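KaiC domain-containing protein (Pyrococcus horikoshii, PDB 2ZTS) binds ADP and magnesium at a P-loop site completed by a neighbouring subunit, and is probably a KaiC-like ATPase whose cellular role is not established. Local coordinates at residues L34-T39 / R200-L205; V140-P145 / I176-A181; V9-S14 / G26-T31; E56-P61 / A136-I141. One frame throughout, in Å; residues are numbered along the deposited sequence.

Contact 1. Residues L34-T39 / R200-L205; sequences LLTGGT and RGVIVL. With ADP (adenosine-5'-diphosphate), chain H.
Leu35 sends CD1 over its partner strand to lie against Leu205, 3.8 Å from Leu205 CG, and the same methyl packs on CG2 of Ile203. CG is anti to the backbone N (chi1 177°), beside the carbonyl carbon, and CD1 beyond it comes nearer the partner strand than the CB does. On the face that carries Leu34, Thr36 and Val202, the methyls take over: Thr36 CG2 and Val204 CG2 run side by side at 4.0 Å, both pointing the same way. Thr36 OG1 turns from them to the carbonyl of Leu189.

Beneath the side chains the strands are parallel, their axes 16° apart. Four straight backbone bonds join them, among them Ile203 N to Leu34 O (2.8 Å) and Leu205 N to Thr36 O (2.9 Å). At Gly37 the direct ladder gives way. A side chain there would run into the carbonyl of Leu205, and a water takes over, accepting from Gly38 N (3.0 Å) and donating to Leu205 O. From this point the chain enters the P-loop, whose Gly38 and Thr39 line the ADP pocket.

The pair occupies the middle of the sheet: strand 174-179 flanks 32-36 on its other side, strand 214-223 continues antiparallel beyond 201-209, and the P-loop leads on into helix 43-58.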
loop_
_atom_site.group_PDB
_atom_site.type_symbol
_atom_site.label_atom_id
_atom_site.label_comp_id
_atom_site.label_asym_id
_atom_site.label_seq_id
_atom_site.Cartn_x
_atom_site.Cartn_y
_atom_site.Cartn_z
ATOM N N LEU C 34 23.960 -0.774 12.458
ATOM C CA LEU C 34 22.754 -0.030 12.212
ATOM C C LEU C 34 21.917 -0.166 13.449
ATOM O O LEU C 34 21.517 -1.262 13.853
ATOM C CB LEU C 34 21.994 -0.576 10.999
ATOM C CG LEU C 34 20.809 0.312 10.592
ATOM C CD1 LEU C 34 21.246 1.672 10.023
ATOM C CD2 LEU C 34 19.893 -0.383 9.629
ATOM N N LEU C 35 21.707 0.973 14.098
ATOM C CA LEU C 35 20.821 1.104 15.223
ATOM C C LEU C 35 19.482 1.729 14.686
ATOM O O LEU C 35 19.455 2.895 14.198
ATOM C CB LEU C 35 21.496 1.967 16.264
ATOM C CG LEU C 35 20.608 2.240 17.463
ATOM C CD1 LEU C 35 20.308 0.943 18.246
ATOM C CD2 LEU C 35 21.213 3.256 18.352
ATOM N N THR C 36 18.397 0.949 14.757
ATOM C CA THR C 36 17.101 1.322 14.163
ATOM C C THR C 36 15.968 1.205 15.177
ATOM O O THR C 36 16.062 0.474 16.136
ATOM C CB THR C 36 16.851 0.498 12.872
ATOM O OG1 THR C 36 15.629 0.914 12.226
ATOM C CG2 THR C 36 16.699 -1.018 13.125
ATOM N N GLY C 37 14.940 2.006 14.981
ATOM C CA GLY C 37 13.799 2.113 15.830
ATOM C C GLY C 37 13.050 3.413 15.568
ATOM O O GLY C 37 13.591 4.388 14.989
ATOM N N GLY C 38 11.799 3.419 16.014
ATOM C CA GLY C 38 10.893 4.558 15.850
ATOM C C GLY C 38 11.322 5.749 16.671
ATOM O O GLY C 38 12.256 5.706 17.501
ATOM N N THR C 39 10.669 6.857 16.429
ATOM C CA THR C 39 10.961 8.072 17.175
ATOM C C THR C 39 10.892 7.792 18.698
ATOM O O THR C 39 9.926 7.212 19.208
ATOM C CB THR C 39 9.882 9.140 16.838
ATOM O OG1 THR C 39 9.784 9.299 15.429
ATOM C CG2 THR C 39 10.203 10.486 17.377
ATOM N N ARG C 200 27.016 -4.468 9.109
ATOM C CA ARG C 200 27.271 -5.871 9.396
ATOM C C ARG C 200 26.706 -6.256 10.756
ATOM O O ARG C 200 26.850 -7.396 11.195
ATOM C CB ARG C 200 28.793 -6.176 9.336
ATOM C CG ARG C 200 29.526 -5.607 8.112
ATOM C CD ARG C 200 29.438 -6.411 6.784
ATOM N NE ARG C 200 30.072 -5.648 5.677
ATOM C CZ ARG C 200 31.409 -5.497 5.478
ATOM N NH1 ARG C 200 32.292 -6.043 6.309
ATOM N NH2 ARG C 200 31.871 -4.792 4.439
ATOM N N GLY C 201 26.084 -5.292 11.426
ATOM C CA GLY C 201 25.332 -5.496 12.665
ATOM C C GLY C 201 24.010 -4.720 12.582
ATOM O O GLY C 201 24.024 -3.628 12.020
ATOM N N VAL C 202 22.917 -5.246 13.157
ATOM C CA VAL C 202 21.653 -4.490 13.310
ATOM C C VAL C 202 21.036 -4.676 14.687
ATOM O O VAL C 202 20.856 -5.812 15.147
ATOM C CB VAL C 202 20.606 -4.919 12.274
ATOM C CG1 VAL C 202 19.314 -4.161 12.463
ATOM C CG2 VAL C 202 21.162 -4.755 10.889
ATOM N N ILE C 203 20.754 -3.565 15.339
ATOM C CA ILE C 203 20.134 -3.515 16.642
ATOM C C ILE C 203 18.811 -2.752 16.488
ATOM O O ILE C 203 18.807 -1.624 15.971
ATOM C CB ILE C 203 21.056 -2.761 17.669
ATOM C CG1 ILE C 203 22.401 -3.487 17.776
ATOM C CG2 ILE C 203 20.382 -2.774 19.019
ATOM C CD1 ILE C 203 23.473 -2.683 18.439
ATOM N N VAL C 204 17.731 -3.360 16.984
ATOM C CA VAL C 204 16.403 -2.741 17.028
ATOM C C VAL C 204 16.023 -2.328 18.433
ATOM O O VAL C 204 16.101 -3.105 19.350
ATOM C CB VAL C 204 15.316 -3.707 16.489
ATOM C CG1 VAL C 204 13.931 -3.033 16.405
ATOM C CG2 VAL C 204 15.750 -4.281 15.174
ATOM N N LEU C 205 15.617 -1.088 18.579
ATOM C CA LEU C 205 15.029 -0.530 19.761
ATOM C C LEU C 205 13.568 -0.355 19.474
ATOM O O LEU C 205 13.209 0.172 18.440
ATOM C CB LEU C 205 15.624 0.837 20.040
ATOM C CG LEU C 205 17.126 0.958 20.285
ATOM C CD1 LEU C 205 17.490 2.271 20.929
ATOM C CD2 LEU C 205 17.662 -0.172 21.118
HETATM P PB ADP H . 15.323 8.712 19.518
HETATM O O1B ADP H . 15.152 7.277 19.257
HETATM O O2B ADP H . 14.177 9.557 18.949
HETATM O O3B ADP H . 16.706 9.269 19.021
HETATM P PA ADP H . 16.137 9.513 22.215
HETATM O O1A ADP H . 17.506 8.836 22.449
HETATM O O2A ADP H . 16.246 10.979 21.867
HETATM O O3A ADP H . 15.215 8.712 21.142
HETATM O "O5'" ADP H . 15.314 9.218 23.541
HETATM C "C5'" ADP H . 14.826 10.228 24.363
HETATM C "C4'" ADP H . 14.018 9.656 25.504
HETATM O "O4'" ADP H . 14.762 9.271 26.637
HETATM C "C3'" ADP H . 12.991 10.672 25.961
HETATM O "O3'" ADP H . 11.920 10.651 25.016
HETATM C "C2'" ADP H . 12.707 10.212 27.377
HETATM O "O2'" ADP H . 11.747 9.215 27.420
HETATM C "C1'" ADP H . 14.032 9.586 27.828
HETATM N N9 ADP H . 14.886 10.513 28.587
HETATM C C8 ADP H . 15.524 11.648 28.099
HETATM N N7 ADP H . 16.245 12.206 29.093
HETATM C C5 ADP H . 16.030 11.472 30.221
HETATM C C6 ADP H . 16.507 11.579 31.525
HETATM N N6 ADP H . 17.540 12.381 31.817
HETATM N N1 ADP H . 16.121 10.616 32.461
HETATM C C2 ADP H . 15.281 9.574 32.103
HETATM N N3 ADP H . 14.813 9.462 30.789
HETATM C C4 ADP H . 15.188 10.396 29.893
HETATM O O HOH W 1 10.722 0.821 17.036
#

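Contact 2. Residues V140-P145 / I176-A181; sequences VIDSIP and ILTTEA
Thr178 and Asp142 meet through their oxygens at the tight centre of this contact: Thr178 OG1 donates to Asp142 OD2 at 2.6 Å, meeting the carboxylate on its anti side, 18° out of plane. Thr178 OG1 sits between its own backbone N and carbonyl carbon (chi1 69°), facing the aspartate. The other oxygen, Asp142 OD1, accepts from Thr44 OG1 of the P-loop, so the carboxylate is gripped from two directions. An alanine in place of Thr178 would probably leave Asp142 OD2 without this donor and the carboxylate less firmly fixed in its rotation.

Just before Ser143 the peptide is cis, yet the two segments stay joined, Ile144 N at the helix start bonding to Thr178 O at 2.9 Å. Close packing continues on the face of Ile141 and Leu177: Leu177 CD2 lies 3.8 Å from Ile141 CB, the side chains side by side, and Ile144 CD1 crosses over Leu177 CB at 4.0 Å.

Toward Glu180 the fit slackens. Pro145 crosses Thr179 at about a right angle, CD 3.8 Å from Thr179 OG1, which bonds to Glu195. The partly exposed Glu180 spends its carboxylate on Lys43 and Thr39, with Phe197 of a neighbouring subunit alongside.

Strand 138-142, ending in the magnesium-site Asp142, is consistent with the Walker B strand of a RecA/KaiC-type P-loop NTPase; strand 174-179 brings Glu180 to the P-loop lysine.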
loop_
_atom_site.group_PDB
_atom_site.type_symbol
_atom_site.label_atom_id
_atom_site.label_comp_id
_atom_site.label_asym_id
_atom_site.label_seq_id
_atom_site.Cartn_x
_atom_site.Cartn_y
_atom_site.Cartn_z
ATOM N N VAL C 140 29.802 7.802 15.448
ATOM C CA VAL C 140 28.329 7.769 15.383
ATOM C C VAL C 140 27.897 8.751 14.304
ATOM O O VAL C 140 28.450 9.833 14.228
ATOM C CB VAL C 140 27.704 8.195 16.721
ATOM C CG1 VAL C 140 26.245 8.566 16.568
ATOM C CG2 VAL C 140 27.852 7.091 17.743
ATOM N N ILE C 141 26.951 8.352 13.462
ATOM C CA ILE C 141 26.258 9.249 12.562
ATOM C C ILE C 141 24.793 9.132 12.920
ATOM O O ILE C 141 24.139 8.126 12.663
ATOM C CB ILE C 141 26.538 8.903 11.081
ATOM C CG1 ILE C 141 28.091 8.913 10.832
ATOM C CG2 ILE C 141 25.763 9.851 10.150
ATOM C CD1 ILE C 141 28.524 8.785 9.384
ATOM N N ASP C 142 24.324 10.160 13.599
ATOM C CA ASP C 142 22.942 10.321 13.975
ATOM C C ASP C 142 22.424 11.464 13.133
ATOM O O ASP C 142 22.649 12.568 13.478
ATOM C CB ASP C 142 22.892 10.672 15.454
ATOM C CG ASP C 142 21.520 10.540 16.042
ATOM O OD1 ASP C 142 21.311 11.147 17.134
ATOM O OD2 ASP C 142 20.625 9.800 15.519
ATOM N N SER C 143 21.730 11.230 12.023
ATOM C CA SER C 143 21.161 9.973 11.629
ATOM C C SER C 143 21.163 9.974 10.122
ATOM O O SER C 143 21.364 11.021 9.473
ATOM C CB SER C 143 19.711 9.931 12.114
ATOM O OG SER C 143 18.914 10.831 11.324
ATOM N N ILE C 144 20.960 8.797 9.541
ATOM C CA ILE C 144 20.780 8.719 8.108
ATOM C C ILE C 144 19.576 9.531 7.555
ATOM O O ILE C 144 19.703 10.191 6.545
ATOM C CB ILE C 144 20.761 7.233 7.673
ATOM C CG1 ILE C 144 22.189 6.665 7.814
ATOM C CG2 ILE C 144 20.296 7.071 6.267
ATOM C CD1 ILE C 144 22.164 5.184 7.707
ATOM N N PRO C 145 18.401 9.458 8.141
ATOM C CA PRO C 145 17.305 10.331 7.647
ATOM C C PRO C 145 17.653 11.829 7.737
ATOM O O PRO C 145 17.203 12.553 6.899
ATOM C CB PRO C 145 16.143 10.023 8.595
ATOM C CG PRO C 145 16.448 8.702 9.179
ATOM C CD PRO C 145 17.966 8.566 9.237
ATOM N N ILE C 176 28.347 3.240 14.916
ATOM C CA ILE C 176 26.871 3.159 14.934
ATOM C C ILE C 176 26.257 4.229 13.995
ATOM O O ILE C 176 26.584 5.424 14.063
ATOM C CB ILE C 176 26.319 3.314 16.345
ATOM C CG1 ILE C 176 26.775 2.140 17.200
ATOM C CG2 ILE C 176 24.757 3.425 16.350
ATOM C CD1 ILE C 176 26.572 2.335 18.721
ATOM N N LEU C 177 25.389 3.783 13.102
ATOM C CA LEU C 177 24.563 4.631 12.246
ATOM C C LEU C 177 23.151 4.439 12.706
ATOM O O LEU C 177 22.720 3.300 12.951
ATOM C CB LEU C 177 24.615 4.181 10.769
ATOM C CG LEU C 177 25.995 3.937 10.150
ATOM C CD1 LEU C 177 25.896 3.275 8.807
ATOM C CD2 LEU C 177 26.713 5.271 10.019
ATOM N N THR C 178 22.409 5.525 12.810
ATOM C CA THR C 178 21.029 5.444 13.264
ATOM C C THR C 178 20.104 5.700 12.119
ATOM O O THR C 178 20.432 6.510 11.238
ATOM C CB THR C 178 20.742 6.424 14.382
ATOM O OG1 THR C 178 20.763 7.765 13.888
ATOM C CG2 THR C 178 21.857 6.367 15.441
ATOM N N THR C 179 18.977 4.990 12.111
ATOM C CA THR C 179 17.903 5.278 11.178
ATOM C C THR C 179 16.552 5.053 11.862
ATOM O O THR C 179 16.480 4.492 12.960
ATOM C CB THR C 179 18.071 4.484 9.902
ATOM O OG1 THR C 179 17.115 4.912 8.918
ATOM C CG2 THR C 179 17.744 3.036 10.107
ATOM N N GLU C 180 15.483 5.565 11.250
ATOM C CA GLU C 180 14.186 5.569 11.914
ATOM C C GLU C 180 13.034 5.165 10.988
ATOM O O GLU C 180 12.771 5.892 10.031
ATOM C CB GLU C 180 13.958 6.962 12.477
ATOM C CG GLU C 180 12.666 7.177 13.293
ATOM C CD GLU C 180 12.687 8.510 14.080
ATOM O OE1 GLU C 180 13.613 8.703 14.945
ATOM O OE2 GLU C 180 11.760 9.341 13.838
ATOM N N ALA C 181 12.423 4.006 11.281
ATOM C CA ALA C 181 11.070 3.541 10.832
ATOM C C ALA C 181 10.159 3.027 12.026
ATOM O O ALA C 181 10.698 2.610 13.062
ATOM C CB ALA C 181 11.229 2.385 9.861
#

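Contact 3. Residues V9-S14 / G26-T31; sequences VRRVKS and GFPEGT
Arg11 reaches across to Gly26, its NH1 donating to Gly26 O at 2.9 Å with the oxygen in the guanidinium plane, only 7° out of it. The chain is extended from CG to NE, and NH1 also passes 3.5 Å from Pro28 CD, the two side chains lying side by side. Next along, Arg10 and Glu29 form a salt bridge, Arg10 NE to Glu29 OE1 at 2.7 Å. Its hydrogen bond is weak and bent, and the guanidinium and carboxylate planes stand 88° apart. Val9 CG2 adds an apolar touch, 3.6 Å from Pro28 CB.

Behind these side chains is a short antiparallel ladder. Val12 and Phe27 form a hydrogen-bonded pair, with Val12 N to Phe27 O at 2.7 Å and the return bond from Phe27 N to Val12 O; Glu29 N adds a bond to Arg10 O. Gly26 lets the strands close up, since any CB there would collide with Val12 O. From Pro28 to Thr31 a type II turn bends the chain, and Pro28 O takes both Thr31 N and Thr31 OG1 from one face of its plane.

Farther out, Arg11 NH2 reaches the carbonyl of Glu225 and its NH1 the hydroxyl of Thr226, a residue that contacts ADP across a subunit border. Arg76 of a neighbouring subunit bonds Glu29 O and packs on Val9 and Pro28.

The chemistry is thus divided: Arg11 holds Gly26 O in its guanidinium plane and links the two-strand ladder to the loop that meets a neighbour's ADP, whereas the Arg10-Glu29 bridge, at an exposed arginine, probably relies more on charge than on directed hydrogen bonding.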
loop_
_atom_site.group_PDB
_atom_site.type_symbol
_atom_site.label_atom_id
_atom_site.label_comp_id
_atom_site.label_asym_id
_atom_site.label_seq_id
_atom_site.Cartn_x
_atom_site.Cartn_y
_atom_site.Cartn_z
ATOM N N VAL C 9 38.535 -12.485 17.996
ATOM C CA VAL C 9 38.075 -11.169 17.566
ATOM C C VAL C 9 38.246 -10.139 18.680
ATOM O O VAL C 9 37.964 -10.434 19.828
ATOM C CB VAL C 9 36.584 -11.226 17.099
ATOM C CG1 VAL C 9 35.651 -11.482 18.290
ATOM C CG2 VAL C 9 36.182 -9.951 16.364
ATOM N N ARG C 10 38.769 -8.967 18.340
ATOM C CA ARG C 10 38.899 -7.842 19.284
ATOM C C ARG C 10 37.515 -7.187 19.438
ATOM O O ARG C 10 36.889 -6.876 18.434
ATOM C CB ARG C 10 39.883 -6.777 18.720
ATOM C CG ARG C 10 41.203 -6.479 19.500
ATOM C CD ARG C 10 42.522 -6.630 18.627
ATOM N NE ARG C 10 42.621 -5.659 17.510
ATOM C CZ ARG C 10 43.077 -5.912 16.256
ATOM N NH1 ARG C 10 43.539 -7.111 15.901
ATOM N NH2 ARG C 10 43.074 -4.935 15.340
ATOM N N ARG C 11 37.084 -6.947 20.677
ATOM C CA ARG C 11 35.750 -6.450 20.966
ATOM C C ARG C 11 35.684 -5.065 21.636
ATOM O O ARG C 11 36.345 -4.751 22.626
ATOM C CB ARG C 11 34.953 -7.496 21.769
ATOM C CG ARG C 11 34.546 -8.664 20.866
ATOM C CD ARG C 11 33.626 -9.654 21.468
ATOM N NE ARG C 11 33.461 -10.809 20.569
ATOM C CZ ARG C 11 32.577 -10.898 19.588
ATOM N NH1 ARG C 11 31.732 -9.900 19.330
ATOM N NH2 ARG C 11 32.524 -11.989 18.853
ATOM N N VAL C 12 34.793 -4.239 21.105
ATOM C CA VAL C 12 34.638 -2.889 21.577
ATOM C C VAL C 12 33.479 -2.911 22.568
ATOM O O VAL C 12 32.363 -3.242 22.199
ATOM C CB VAL C 12 34.436 -1.996 20.354
ATOM C CG1 VAL C 12 34.150 -0.513 20.738
ATOM C CG2 VAL C 12 35.651 -2.165 19.430
ATOM N N LYS C 13 33.752 -2.582 23.821
ATOM C CA LYS C 13 32.733 -2.551 24.890
ATOM C C LYS C 13 31.729 -1.426 24.652
ATOM O O LYS C 13 32.116 -0.302 24.384
ATOM C CB LYS C 13 33.363 -2.339 26.257
ATOM C CG LYS C 13 34.459 -3.411 26.632
ATOM C CD LYS C 13 33.902 -4.601 27.344
ATOM C CE LYS C 13 33.427 -4.352 28.806
ATOM N NZ LYS C 13 32.105 -5.165 29.120
ATOM N N SER C 14 30.451 -1.737 24.771
ATOM C CA SER C 14 29.429 -0.878 24.189
ATOM C C SER C 14 29.302 0.350 25.036
ATOM O O SER C 14 29.021 1.399 24.557
ATOM C CB SER C 14 28.066 -1.574 24.137
ATOM O OG SER C 14 27.588 -1.810 25.433
ATOM N N GLY C 26 31.107 -7.475 23.362
ATOM C CA GLY C 26 31.197 -6.198 22.642
ATOM C C GLY C 26 31.173 -6.343 21.152
ATOM O O GLY C 26 31.061 -7.466 20.665
ATOM N N PHE C 27 31.202 -5.208 20.432
ATOM C CA PHE C 27 31.182 -5.210 18.982
ATOM C C PHE C 27 32.552 -5.607 18.399
ATOM O O PHE C 27 33.567 -4.994 18.768
ATOM C CB PHE C 27 30.865 -3.826 18.411
ATOM C CG PHE C 27 29.643 -3.189 18.952
ATOM C CD1 PHE C 27 28.371 -3.663 18.597
ATOM C CD2 PHE C 27 29.732 -2.059 19.756
ATOM C CE1 PHE C 27 27.217 -3.030 19.050
ATOM C CE2 PHE C 27 28.542 -1.420 20.225
ATOM C CZ PHE C 27 27.291 -1.937 19.870
ATOM N N PRO C 28 32.593 -6.534 17.430
ATOM C CA PRO C 28 33.849 -6.765 16.712
ATOM C C PRO C 28 34.388 -5.435 16.218
ATOM O O PRO C 28 33.680 -4.635 15.565
ATOM C CB PRO C 28 33.459 -7.671 15.532
ATOM C CG PRO C 28 32.187 -8.330 15.894
ATOM C CD PRO C 28 31.498 -7.406 16.935
ATOM N N GLU C 29 35.662 -5.202 16.505
ATOM C CA GLU C 29 36.354 -4.005 16.046
ATOM C C GLU C 29 36.206 -3.805 14.541
ATOM O O GLU C 29 36.345 -4.721 13.759
ATOM C CB GLU C 29 37.861 -4.093 16.488
ATOM C CG GLU C 29 38.671 -2.840 16.237
ATOM C CD GLU C 29 40.108 -2.902 16.816
ATOM O OE1 GLU C 29 40.500 -3.937 17.437
ATOM O OE2 GLU C 29 40.841 -1.884 16.656
ATOM N N GLY C 30 35.906 -2.585 14.118
ATOM C CA GLY C 30 35.784 -2.296 12.711
ATOM C C GLY C 30 34.342 -2.425 12.153
ATOM O O GLY C 30 34.119 -2.050 11.003
ATOM N N THR C 31 33.393 -2.925 12.935
ATOM C CA THR C 31 31.986 -3.172 12.438
ATOM C C THR C 31 31.184 -1.876 12.257
ATOM O O THR C 31 31.286 -0.992 13.063
ATOM C CB THR C 31 31.188 -3.999 13.463
ATOM O OG1 THR C 31 31.906 -5.153 13.824
ATOM C CG2 THR C 31 29.942 -4.580 12.844
#

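Contact 4. Residues E56-P61 / A136-I141; sequences EEYGEP and AKRLVI
Arg138 and Glu60 supply the ionic part. Side-on, the guanidinium gives both NE and NH2 to a single oxygen, Glu60 OE1, each at 2.8 Å and with that oxygen 7° out of the guanidinium plane. The two donors use the carboxylate differently: NE arrives on the anti side, while NH2 comes from above the carboxylate plane. An extended arginine chain, straight from CG to NE, carries the group across to the glutamate. The third nitrogen, NH1, bonds to the carbonyls of Lys13 and Phe50, so the charge also faces a helix and the N-terminal segment. Lys137 NZ is near Glu60 OE2, but at 4.5 Å it is too far for a salt bridge. A leucine in place of Arg138 would probably leave Glu60 without its close ionic mate and the carbonyls of Lys13 and Phe50 without this donor.

Backbone bonding converges on Pro61 O, which accepts from Lys137 N at 2.9 Å and, weakly, from Arg138 N at 3.4 Å.

Van der Waals contact is lighter. Tyr58 CD2 lies 3.7 Å from Arg138 NH2, with ring and guanidinium planes only 18° apart, while Glu57 CB sits over the centre of one ring face. Pro61 CB touches Ala136 CA at 4.0 Å, and Ile134 of helix 120-134 also packs on that proline.

Helix 43-58 ends here, Gly59 turns with positive phi, and the chain passes into strand 62-66 beside 138-142: the closing end of the beta-alpha-beta crossover 32-36, 43-58, 62-66 of the P-loop fold, at the strand ends opposite the P-loop.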
loop_
_atom_site.group_PDB
_atom_site.type_symbol
_atom_site.label_atom_id
_atom_site.label_comp_id
_atom_site.label_asym_id
_atom_site.label_seq_id
_atom_site.Cartn_x
_atom_site.Cartn_y
_atom_site.Cartn_z
ATOM N N GLU C 56 35.131 7.939 28.445
ATOM C CA GLU C 56 35.202 8.116 29.886
ATOM C C GLU C 56 35.634 6.854 30.604
ATOM O O GLU C 56 36.388 6.919 31.547
ATOM C CB GLU C 56 33.828 8.532 30.438
ATOM C CG GLU C 56 33.841 8.894 31.923
ATOM C CD GLU C 56 32.685 8.351 32.739
ATOM O OE1 GLU C 56 31.827 7.606 32.210
ATOM O OE2 GLU C 56 32.631 8.686 33.946
ATOM N N GLU C 57 35.104 5.704 30.212
ATOM C CA GLU C 57 35.366 4.449 30.933
ATOM C C GLU C 57 36.521 3.679 30.297
ATOM O O GLU C 57 37.296 3.055 30.998
ATOM C CB GLU C 57 34.103 3.542 30.980
ATOM C CG GLU C 57 33.312 3.518 32.280
ATOM C CD GLU C 57 32.693 2.154 32.541
ATOM O OE1 GLU C 57 31.696 1.827 31.863
ATOM O OE2 GLU C 57 33.199 1.403 33.421
ATOM N N TYR C 58 36.611 3.697 28.973
ATOM C CA TYR C 58 37.578 2.863 28.238
ATOM C C TYR C 58 38.654 3.652 27.524
ATOM O O TYR C 58 39.439 3.065 26.824
ATOM C CB TYR C 58 36.864 1.937 27.225
ATOM C CG TYR C 58 35.679 1.216 27.806
ATOM C CD1 TYR C 58 35.847 0.293 28.828
ATOM C CD2 TYR C 58 34.371 1.473 27.352
ATOM C CE1 TYR C 58 34.774 -0.367 29.405
ATOM C CE2 TYR C 58 33.254 0.805 27.925
ATOM C CZ TYR C 58 33.483 -0.117 28.947
ATOM O OH TYR C 58 32.459 -0.763 29.534
ATOM N N GLY C 59 38.684 4.975 27.661
ATOM C CA GLY C 59 39.749 5.782 27.091
ATOM C C GLY C 59 39.875 5.783 25.581
ATOM O O GLY C 59 40.932 6.145 25.074
ATOM N N GLU C 60 38.828 5.378 24.842
ATOM C CA GLU C 60 38.869 5.376 23.377
ATOM C C GLU C 60 38.258 6.682 22.845
ATOM O O GLU C 60 37.147 7.061 23.219
ATOM C CB GLU C 60 38.136 4.137 22.812
ATOM C CG GLU C 60 38.466 2.791 23.516
ATOM C CD GLU C 60 37.881 1.529 22.829
ATOM O OE1 GLU C 60 36.789 1.581 22.195
ATOM O OE2 GLU C 60 38.506 0.431 22.955
ATOM N N PRO C 61 38.982 7.408 22.001
ATOM C CA PRO C 61 38.433 8.663 21.456
ATOM C C PRO C 61 37.263 8.386 20.523
ATOM O O PRO C 61 37.303 7.374 19.834
ATOM C CB PRO C 61 39.613 9.287 20.683
ATOM C CG PRO C 61 40.891 8.504 21.161
ATOM C CD PRO C 61 40.364 7.135 21.553
ATOM N N ALA C 136 40.284 8.521 16.463
ATOM C CA ALA C 136 39.016 7.995 16.955
ATOM C C ALA C 136 39.017 6.474 16.773
ATOM O O ALA C 136 39.464 5.970 15.772
ATOM C CB ALA C 136 37.860 8.621 16.158
ATOM N N LYS C 137 38.559 5.742 17.770
ATOM C CA LYS C 137 38.240 4.358 17.555
ATOM C C LYS C 137 36.689 4.157 17.433
ATOM O O LYS C 137 36.259 3.070 17.085
ATOM C CB LYS C 137 38.869 3.481 18.652
ATOM C CG LYS C 137 40.407 3.321 18.557
ATOM C CD LYS C 137 41.002 3.063 19.923
ATOM C CE LYS C 137 42.375 2.327 19.916
ATOM N NZ LYS C 137 42.455 1.387 21.115
ATOM N N ARG C 138 35.888 5.189 17.714
ATOM C CA ARG C 138 34.436 5.077 17.760
ATOM C C ARG C 138 33.813 6.202 16.944
ATOM O O ARG C 138 34.329 7.318 16.919
ATOM C CB ARG C 138 33.978 5.148 19.194
ATOM C CG ARG C 138 34.186 3.892 19.987
ATOM C CD ARG C 138 33.610 3.939 21.386
ATOM N NE ARG C 138 34.277 2.917 22.187
ATOM C CZ ARG C 138 33.708 2.125 23.075
ATOM N NH1 ARG C 138 32.434 2.220 23.375
ATOM N NH2 ARG C 138 34.442 1.211 23.711
ATOM N N LEU C 139 32.723 5.917 16.254
ATOM C CA LEU C 139 32.074 6.901 15.375
ATOM C C LEU C 139 30.547 6.722 15.429
ATOM O O LEU C 139 30.079 5.606 15.452
ATOM C CB LEU C 139 32.588 6.749 13.937
ATOM C CG LEU C 139 31.894 7.626 12.873
ATOM C CD1 LEU C 139 32.015 9.118 13.140
ATOM C CD2 LEU C 139 32.456 7.263 11.474
ATOM N N VAL C 140 29.802 7.802 15.448
ATOM C CA VAL C 140 28.329 7.769 15.383
ATOM C C VAL C 140 27.897 8.751 14.304
ATOM O O VAL C 140 28.450 9.833 14.228
ATOM C CB VAL C 140 27.704 8.195 16.721
ATOM C CG1 VAL C 140 26.245 8.566 16.568
ATOM C CG2 VAL C 140 27.852 7.091 17.743
ATOM N N ILE C 141 26.951 8.352 13.462
ATOM C CA ILE C 141 26.258 9.249 12.562
ATOM C C ILE C 141 24.793 9.132 12.920
ATOM O O ILE C 141 24.139 8.126 12.663
ATOM C CB ILE C 141 26.538 8.903 11.081
ATOM C CG1 ILE C 141 28.091 8.913 10.832
ATOM C CG2 ILE C 141 25.763 9.851 10.150
ATOM C CD1 ILE C 141 28.524 8.785 9.384
#

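How the contacts relate
Contacts 1 and 2 are adjacent in one sheet, centres 8 Å apart, joined by Leu35 N to Leu177 O (2.8 Å) and at the nucleotide end by Thr39 OG1 to Glu180 OE2 (2.5 Å). Together they bring the P-loop and the magnesium-site Asp142 to the same end of the sheet. Contact 4 shares Val140 and Ile141 with contact 2 but sits at the start of that strand, about 17 Å away between centres. Contact 3 lies beside contact 4, where Lys13 O meets Arg138 NH1 at 2.7 Å, and touches contact 1 through Phe27 CE1 and Ile203 CD1 (3.8 Å). Its Arg11 side chain is about 7 Å (nearest atoms) from another ADP, not the one in this P-loop.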